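Local structure of dihydroneopterin triphosphate diphosphatase (Escherichia coli O157:H7, 5U7F) at residues L13-A18 with Q140-F145; I63-E68 with F103-P108; E68-I73 with H109-V114. The protein probably hydrolyses dihydroneopterin triphosphate to dihydroneopterin monophosphate and pyrophosphate for folate biosynthesis, and can also cleave nucleoside triphosphates, dATP preferred. One frame throughout, in Å; residues are numbered along the deposited sequence.

Contact 1 of 3, residues L13-A18 with Q140-F145; sequences LVVIYA and QAIEQF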
# COMPACT_ATOMS: atom_id res chain seq x y z
N LEU A 13 -1.14 3.83 -2.83
CA LEU A 13 -1.04 2.40 -2.57
C LEU A 13 0.18 1.91 -3.33
O LEU A 13 0.32 2.24 -4.50
CB LEU A 13 -2.30 1.66 -3.05
CG LEU A 13 -2.21 0.14 -3.22
CD1 LEU A 13 -2.38 -0.46 -1.89
CD2 LEU A 13 -3.29 -0.35 -4.17
N VAL A 14 1.09 1.20 -2.67
CA VAL A 14 2.25 0.62 -3.36
C VAL A 14 2.21 -0.89 -3.24
O VAL A 14 2.35 -1.47 -2.15
CB VAL A 14 3.59 1.16 -2.82
CG1 VAL A 14 4.75 0.52 -3.61
CG2 VAL A 14 3.65 2.66 -2.91
N VAL A 15 1.95 -1.55 -4.36
CA VAL A 15 1.96 -2.99 -4.36
C VAL A 15 3.38 -3.46 -4.52
O VAL A 15 4.02 -3.27 -5.58
CB VAL A 15 1.04 -3.58 -5.45
CG1 VAL A 15 1.03 -5.06 -5.37
CG2 VAL A 15 -0.39 -3.07 -5.27
N ILE A 16 3.89 -4.03 -3.44
CA ILE A 16 5.22 -4.62 -3.39
C ILE A 16 5.17 -6.12 -3.67
O ILE A 16 4.39 -6.88 -3.10
CB ILE A 16 5.90 -4.36 -2.03
CG1 ILE A 16 6.08 -2.86 -1.83
CG2 ILE A 16 7.27 -5.07 -1.94
CD1 ILE A 16 6.73 -2.43 -0.55
N TYR A 17 6.04 -6.57 -4.58
CA TYR A 17 6.07 -7.98 -4.93
C TYR A 17 7.46 -8.37 -5.39
O TYR A 17 8.27 -7.54 -5.75
CB TYR A 17 5.05 -8.31 -6.00
CG TYR A 17 5.35 -7.73 -7.38
CD1 TYR A 17 5.12 -6.40 -7.67
CD2 TYR A 17 5.88 -8.54 -8.39
CE1 TYR A 17 5.39 -5.87 -8.92
CE2 TYR A 17 6.15 -8.04 -9.63
CZ TYR A 17 5.92 -6.70 -9.90
OH TYR A 17 6.18 -6.20 -11.15
N ALA A 18 7.75 -9.67 -5.29
CA ALA A 18 9.03 -10.17 -5.71
C ALA A 18 8.94 -10.60 -7.15
O ALA A 18 8.07 -11.39 -7.51
CB ALA A 18 9.46 -11.35 -4.85
N GLN A 140 -7.85 -5.30 -6.29
CA GLN A 140 -7.87 -5.04 -7.73
C GLN A 140 -6.46 -4.72 -8.26
O GLN A 140 -6.08 -5.15 -9.35
CB GLN A 140 -8.85 -3.91 -8.06
CG GLN A 140 -9.08 -3.71 -9.55
CD GLN A 140 -10.15 -2.65 -9.89
OE1 GLN A 140 -10.02 -1.91 -10.86
NE2 GLN A 140 -11.21 -2.61 -9.10
N ALA A 141 -5.67 -3.99 -7.48
CA ALA A 141 -4.34 -3.62 -7.91
C ALA A 141 -3.45 -4.87 -8.01
O ALA A 141 -2.71 -5.01 -8.96
CB ALA A 141 -3.73 -2.59 -6.97
N ILE A 142 -3.56 -5.76 -7.04
CA ILE A 142 -2.79 -7.02 -7.07
C ILE A 142 -3.19 -7.80 -8.34
O ILE A 142 -2.34 -8.29 -9.09
CB ILE A 142 -3.02 -7.84 -5.79
CG1 ILE A 142 -2.40 -7.12 -4.59
CG2 ILE A 142 -2.40 -9.28 -5.90
CD1 ILE A 142 -2.80 -7.73 -3.23
N GLU A 143 -4.49 -7.87 -8.60
CA GLU A 143 -4.99 -8.66 -9.73
C GLU A 143 -4.51 -8.10 -11.05
O GLU A 143 -4.08 -8.85 -11.95
CB GLU A 143 -6.52 -8.73 -9.72
CG GLU A 143 -7.08 -9.55 -8.54
CD GLU A 143 -8.61 -9.55 -8.41
OE1 GLU A 143 -9.28 -8.56 -8.79
OE2 GLU A 143 -9.15 -10.55 -7.89
N GLN A 144 -4.52 -6.79 -11.18
CA GLN A 144 -4.24 -6.19 -12.46
C GLN A 144 -2.76 -5.97 -12.74
O GLN A 144 -2.36 -5.89 -13.90
CB GLN A 144 -5.01 -4.87 -12.59
CG GLN A 144 -6.50 -5.11 -12.64
CD GLN A 144 -7.29 -3.81 -12.82
OE1 GLN A 144 -6.75 -2.71 -12.64
NE2 GLN A 144 -8.57 -3.93 -13.19
N PHE A 145 -1.92 -5.88 -11.70
CA PHE A 145 -0.52 -5.51 -11.91
C PHE A 145 0.48 -6.53 -11.42
O PHE A 145 1.66 -6.43 -11.76
CB PHE A 145 -0.25 -4.15 -11.27
CG PHE A 145 -0.90 -3.00 -12.00
CD1 PHE A 145 -0.24 -2.37 -13.06
CD2 PHE A 145 -2.17 -2.59 -11.67
CE1 PHE A 145 -0.85 -1.33 -13.76
CE2 PHE A 145 -2.77 -1.54 -12.36
CZ PHE A 145 -2.12 -0.92 -13.41

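Contact 2 of 3, residues I63-E68 with F103-P108; sequences IDVVAE and FCLALP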
# COMPACT_ATOMS: atom_id res chain seq x y z
N ILE A 63 12.56 0.19 3.10
CA ILE A 63 13.18 -0.02 1.80
C ILE A 63 13.39 1.36 1.20
O ILE A 63 12.44 2.10 1.03
CB ILE A 63 12.31 -0.91 0.88
CG1 ILE A 63 12.29 -2.32 1.45
CG2 ILE A 63 12.82 -0.88 -0.57
CD1 ILE A 63 11.52 -3.37 0.63
N ASP A 64 14.65 1.71 0.94
CA ASP A 64 14.97 2.98 0.31
C ASP A 64 15.15 2.78 -1.19
O ASP A 64 16.06 2.07 -1.63
CB ASP A 64 16.23 3.58 0.92
CG ASP A 64 16.51 4.98 0.42
OD1 ASP A 64 16.04 5.33 -0.69
OD2 ASP A 64 17.21 5.73 1.14
N VAL A 65 14.30 3.42 -1.98
CA VAL A 65 14.19 3.11 -3.41
C VAL A 65 15.27 3.81 -4.24
O VAL A 65 15.71 3.29 -5.26
CB VAL A 65 12.77 3.48 -3.96
CG1 VAL A 65 12.72 3.43 -5.47
CG2 VAL A 65 11.72 2.56 -3.38
N VAL A 66 15.66 5.00 -3.82
CA VAL A 66 16.70 5.75 -4.52
C VAL A 66 18.03 5.05 -4.36
O VAL A 66 18.71 4.75 -5.35
CB VAL A 66 16.82 7.19 -4.00
CG1 VAL A 66 17.98 7.94 -4.69
CG2 VAL A 66 15.51 7.91 -4.18
N ALA A 67 18.40 4.78 -3.11
CA ALA A 67 19.70 4.20 -2.81
C ALA A 67 19.85 2.80 -3.41
O ALA A 67 20.89 2.47 -3.98
CB ALA A 67 19.90 4.16 -1.34
N GLU A 68 18.79 1.99 -3.34
CA GLU A 68 18.82 0.63 -3.90
C GLU A 68 18.63 0.61 -5.41
O GLU A 68 18.58 -0.45 -6.01
CB GLU A 68 17.72 -0.24 -3.29
CG GLU A 68 17.94 -0.67 -1.85
CD GLU A 68 17.18 -1.94 -1.50
OE1 GLU A 68 16.99 -2.79 -2.40
OE2 GLU A 68 16.78 -2.10 -0.33
N PHE A 103 0.72 2.47 -7.26
CA PHE A 103 2.11 2.27 -7.69
C PHE A 103 2.49 0.78 -7.52
O PHE A 103 1.87 0.03 -6.74
CB PHE A 103 3.07 3.15 -6.88
CG PHE A 103 2.84 4.62 -7.05
CD1 PHE A 103 1.83 5.26 -6.35
CD2 PHE A 103 3.63 5.36 -7.91
CE1 PHE A 103 1.62 6.62 -6.52
CE2 PHE A 103 3.42 6.73 -8.09
CZ PHE A 103 2.43 7.35 -7.40
N CYS A 104 3.53 0.36 -8.24
CA CYS A 104 3.98 -1.03 -8.21
C CYS A 104 5.47 -0.98 -7.89
O CYS A 104 6.17 -0.07 -8.33
CB CYS A 104 3.69 -1.72 -9.57
SG CYS A 104 2.10 -1.19 -10.34
N LEU A 105 5.95 -1.89 -7.04
CA LEU A 105 7.37 -1.96 -6.74
C LEU A 105 7.82 -3.42 -6.75
O LEU A 105 7.40 -4.23 -5.94
CB LEU A 105 7.70 -1.30 -5.40
CG LEU A 105 9.15 -1.47 -4.92
CD1 LEU A 105 10.11 -0.79 -5.91
CD2 LEU A 105 9.34 -0.93 -3.53
N ALA A 106 8.68 -3.72 -7.72
CA ALA A 106 9.18 -5.06 -7.94
C ALA A 106 10.53 -5.17 -7.24
O ALA A 106 11.42 -4.40 -7.54
CB ALA A 106 9.32 -5.33 -9.42
N LEU A 107 10.64 -6.07 -6.26
CA LEU A 107 11.93 -6.40 -5.68
C LEU A 107 12.47 -7.60 -6.44
O LEU A 107 11.71 -8.39 -7.00
CB LEU A 107 11.81 -6.71 -4.20
CG LEU A 107 11.12 -5.63 -3.36
CD1 LEU A 107 11.02 -6.09 -1.92
CD2 LEU A 107 11.82 -4.28 -3.46
N PRO A 108 13.80 -7.75 -6.46
CA PRO A 108 14.30 -8.89 -7.23
C PRO A 108 13.99 -10.23 -6.59
O PRO A 108 13.77 -11.21 -7.31
CB PRO A 108 15.82 -8.65 -7.29
CG PRO A 108 16.12 -7.66 -6.23
CD PRO A 108 14.88 -6.83 -6.06

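Contact 3 of 3, residues E68-I73 with H109-V114; sequences EQLTLI and HERQIV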
# COMPACT_ATOMS: atom_id res chain seq x y z
N GLU A 68 18.79 1.99 -3.34
CA GLU A 68 18.82 0.63 -3.90
C GLU A 68 18.63 0.61 -5.41
O GLU A 68 18.58 -0.45 -6.01
CB GLU A 68 17.72 -0.24 -3.29
CG GLU A 68 17.94 -0.67 -1.85
CD GLU A 68 17.18 -1.94 -1.50
OE1 GLU A 68 16.99 -2.79 -2.40
OE2 GLU A 68 16.78 -2.10 -0.33
N GLN A 69 18.48 1.79 -6.01
CA GLN A 69 18.24 1.89 -7.45
C GLN A 69 17.08 1.01 -7.91
O GLN A 69 17.08 0.47 -9.02
CB GLN A 69 19.51 1.53 -8.22
CG GLN A 69 20.78 1.81 -7.42
CD GLN A 69 21.99 2.02 -8.29
OE1 GLN A 69 21.87 2.36 -9.47
NE2 GLN A 69 23.17 1.82 -7.71
N LEU A 70 16.07 0.87 -7.06
CA LEU A 70 14.87 0.16 -7.44
C LEU A 70 14.01 1.14 -8.20
O LEU A 70 14.25 2.34 -8.15
CB LEU A 70 14.13 -0.39 -6.21
CG LEU A 70 14.95 -1.31 -5.31
CD1 LEU A 70 14.33 -1.41 -3.94
CD2 LEU A 70 15.08 -2.71 -5.92
N THR A 71 13.00 0.63 -8.89
CA THR A 71 12.15 1.46 -9.74
C THR A 71 10.69 1.44 -9.26
O THR A 71 10.00 0.41 -9.32
CB THR A 71 12.22 1.00 -11.21
OG1 THR A 71 13.60 0.88 -11.59
CG2 THR A 71 11.53 2.00 -12.12
N LEU A 72 10.23 2.58 -8.77
CA LEU A 72 8.85 2.72 -8.34
C LEU A 72 7.99 3.06 -9.55
O LEU A 72 8.16 4.10 -10.16
CB LEU A 72 8.74 3.80 -7.27
CG LEU A 72 7.32 4.07 -6.78
CD1 LEU A 72 6.83 2.92 -5.93
CD2 LEU A 72 7.26 5.39 -6.02
N ILE A 73 7.11 2.15 -9.93
CA ILE A 73 6.32 2.38 -11.15
C ILE A 73 4.96 2.99 -10.82
O ILE A 73 4.24 2.49 -9.96
CB ILE A 73 6.13 1.08 -11.93
CG1 ILE A 73 7.50 0.56 -12.40
CG2 ILE A 73 5.16 1.29 -13.11
CD1 ILE A 73 7.45 -0.81 -12.99
N HIS A 109 13.93 -10.26 -5.26
CA HIS A 109 13.67 -11.47 -4.49
C HIS A 109 12.80 -11.12 -3.27
O HIS A 109 12.78 -9.98 -2.83
CB HIS A 109 14.97 -12.12 -3.99
CG HIS A 109 15.96 -12.46 -5.08
ND1 HIS A 109 15.88 -13.60 -5.83
CD2 HIS A 109 17.04 -11.78 -5.53
CE1 HIS A 109 16.88 -13.63 -6.70
NE2 HIS A 109 17.60 -12.53 -6.54
N GLU A 110 12.13 -12.12 -2.73
CA GLU A 110 11.52 -11.97 -1.41
C GLU A 110 12.67 -11.60 -0.46
O GLU A 110 13.83 -11.96 -0.71
CB GLU A 110 10.79 -13.25 -0.97
CG GLU A 110 9.72 -13.64 -1.97
CD GLU A 110 8.97 -14.89 -1.61
OE1 GLU A 110 9.12 -15.40 -0.48
OE2 GLU A 110 8.20 -15.38 -2.47
N ARG A 111 12.38 -10.81 0.56
CA ARG A 111 13.38 -10.50 1.57
C ARG A 111 12.75 -10.34 2.94
O ARG A 111 11.54 -10.33 3.10
CB ARG A 111 14.14 -9.21 1.23
CG ARG A 111 13.26 -7.97 1.24
CD ARG A 111 14.05 -6.68 1.22
NE ARG A 111 14.53 -6.36 -0.12
CZ ARG A 111 15.16 -5.23 -0.43
NH1 ARG A 111 15.38 -4.30 0.49
NH2 ARG A 111 15.56 -5.04 -1.69
N GLN A 112 13.63 -10.16 3.90
CA GLN A 112 13.25 -10.04 5.28
C GLN A 112 12.90 -8.58 5.51
O GLN A 112 13.69 -7.71 5.17
CB GLN A 112 14.40 -10.53 6.17
CG GLN A 112 14.99 -11.92 5.73
CD GLN A 112 15.91 -11.89 4.46
OE1 GLN A 112 16.42 -10.84 4.05
NE2 GLN A 112 16.09 -13.07 3.85
N ILE A 113 11.70 -8.31 6.04
CA ILE A 113 11.18 -6.96 6.17
C ILE A 113 11.15 -6.46 7.62
O ILE A 113 10.60 -7.12 8.50
CB ILE A 113 9.72 -6.85 5.59
CG1 ILE A 113 9.68 -7.26 4.11
CG2 ILE A 113 9.13 -5.45 5.77
CD1 ILE A 113 10.49 -6.37 3.22
N VAL A 114 11.72 -5.29 7.84
CA VAL A 114 11.57 -4.55 9.08
C VAL A 114 10.48 -3.51 8.94
O VAL A 114 10.60 -2.60 8.11
CB VAL A 114 12.88 -3.88 9.48
CG1 VAL A 114 12.69 -3.04 10.73
CG2 VAL A 114 13.94 -4.94 9.70

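Contact 1 of 3, residues L13-A18 with Q140-F145
Apolar helix-on-sheet packing joins these segments in the alpha-beta-alpha sandwich of the Nudix fold: Leu13 and Val15 of strand 10-18 meet Ala141 and Ile142 of the C-terminal helix 136-147. The axes of the two short segments pass 9.3 Å apart and cross at -52°, and no hydrogen bond links them. Ala141 faces the strand and makes two of the three side-chain contacts. Ala141 CB touches two methyl groups, Leu13 CD2 at 3.6 Å and Val15 CG2 at 3.8 Å, and so fits between two successive side chains of one strand face. Leu13 reaches it because CG stands anti to the backbone N (chi1 163°), with CD2 the branch that makes the touch. Ile142, one residue along the helix, runs at about a right angle to Val15 and also packs on Val24 and Met26 of strand 23-29, which widens the footprint of the helix on the sheet. All four touching residues are buried. The end at Leu13 lies near the active site, its side chain about 4 Å from that of Thr40, a cobalt ligand in this structure. Val15 divides its two branches between neighbouring helix residues: while CG2 faces Ala141, CG1 lies 4.1 Å from Ile142 CG1.

Contact 2 of 3, residues I63-E68 with F103-P108
The loop that follows the Nudix helix 49-61 packs here on the end of strand 97-107 in the central mixed sheet, Ile63 against Leu107 and Val65 against Leu105. Both pairs are purely apolar and buried, and the backbones stay well apart, with the CA atoms of Val65 and Leu105 9.1 Å from each other. Ile63 and Leu107 extend toward one another and meet tip to tip, CD1 of Ile63 lying 3.8 Å from CD1 of Leu107. In Ile63, CG1 stands anti to the carbonyl carbon (chi1 -69°) and the chain then runs out straight, which carries its terminal methyl across to the leucine. The second pair is looser: Val65 CG2 comes within 4.2 Å of Leu105 CD2. Leu70 touches all four of these side chains and makes them one apolar cluster. Between the two contributing residues Asp64 turns the other way, and its OD1 accepts weak hydrogen bonds from the backbone N atoms of Val66 and Ala67 at the start of the turn, which Glu68 N closes with a 3.2 Å bond to Asp64 O. Behind the strand, Cys104 forms a disulfide with Cys75 of the neighbouring strand. The whole is layer packing of the Nudix fold, in which the chain leaving the Nudix-box helix is held against one face of the sheet.

Contact 3 of 3, residues E68-I73 with H109-V114
A bidentate salt bridge between Glu68 and Arg111 ties together two loops at the periphery of the Nudix fold, the one leading into strand 72-82 and the one between strands 97-107 and 118-125. The ionic part is an end-on pairing. NH1 of Arg111 donates to OE2 of Glu68 at 2.7 Å, and NH2 of Arg111 donates to OE1 of Glu68 at 2.8 Å. Both bonds are nearly straight, and each oxygen offers its syn lone pair, the one on the side of the other oxygen. Carboxylate and guanidinium planes differ by only 2°, so the two groups lie edge to edge in a common plane and the paired bonds fix their mutual rotation. The side chains arrive from opposite directions: that of Glu68 is extended beyond CG, whereas Arg111 sets CG between the backbone N and the carbonyl carbon (chi1 65°) and bends at chi3 to bring its end nitrogens round. Apolar contact is slight. Ile63 touches both partners of the bridge, so the ion pair sits at the border of the hydrophobic cluster that Ile63 shares with Leu70. The main chain of Arg111 has a partner of its own, its carbonyl O being hydrogen-bonded to Trp123 NE1. Next to the bridge, Leu70 CD1 lies 4.4 Å from Arg111 NH2, approaching the guanidinium obliquely.

How the contacts relate
All three contacts reach the same mixed sheet of the Nudix domain, contact 3 through the loops that flank its strands. Contacts 2 and 3 have centres about 4 Å apart, share Glu68, and alternate along the chain, with 63-68 and 68-73 preceding 103-108 and 109-114; both lie on the same side of the chain's centre. Contact 1 lies about 13 and 14 Å from them, centre to centre, and its segments enclose both others in sequence. Strand 97-107 lies between 72-82 and 10-18 and is joined to each by backbone hydrogen bonds, Cys104 N to Ile73 O (2.8 Å) and Leu105 N to Val15 O (2.8 Å). Helix 136-147 and the loop after the Nudix-box helix pack against neighbouring strands, 10-18 and 97-107.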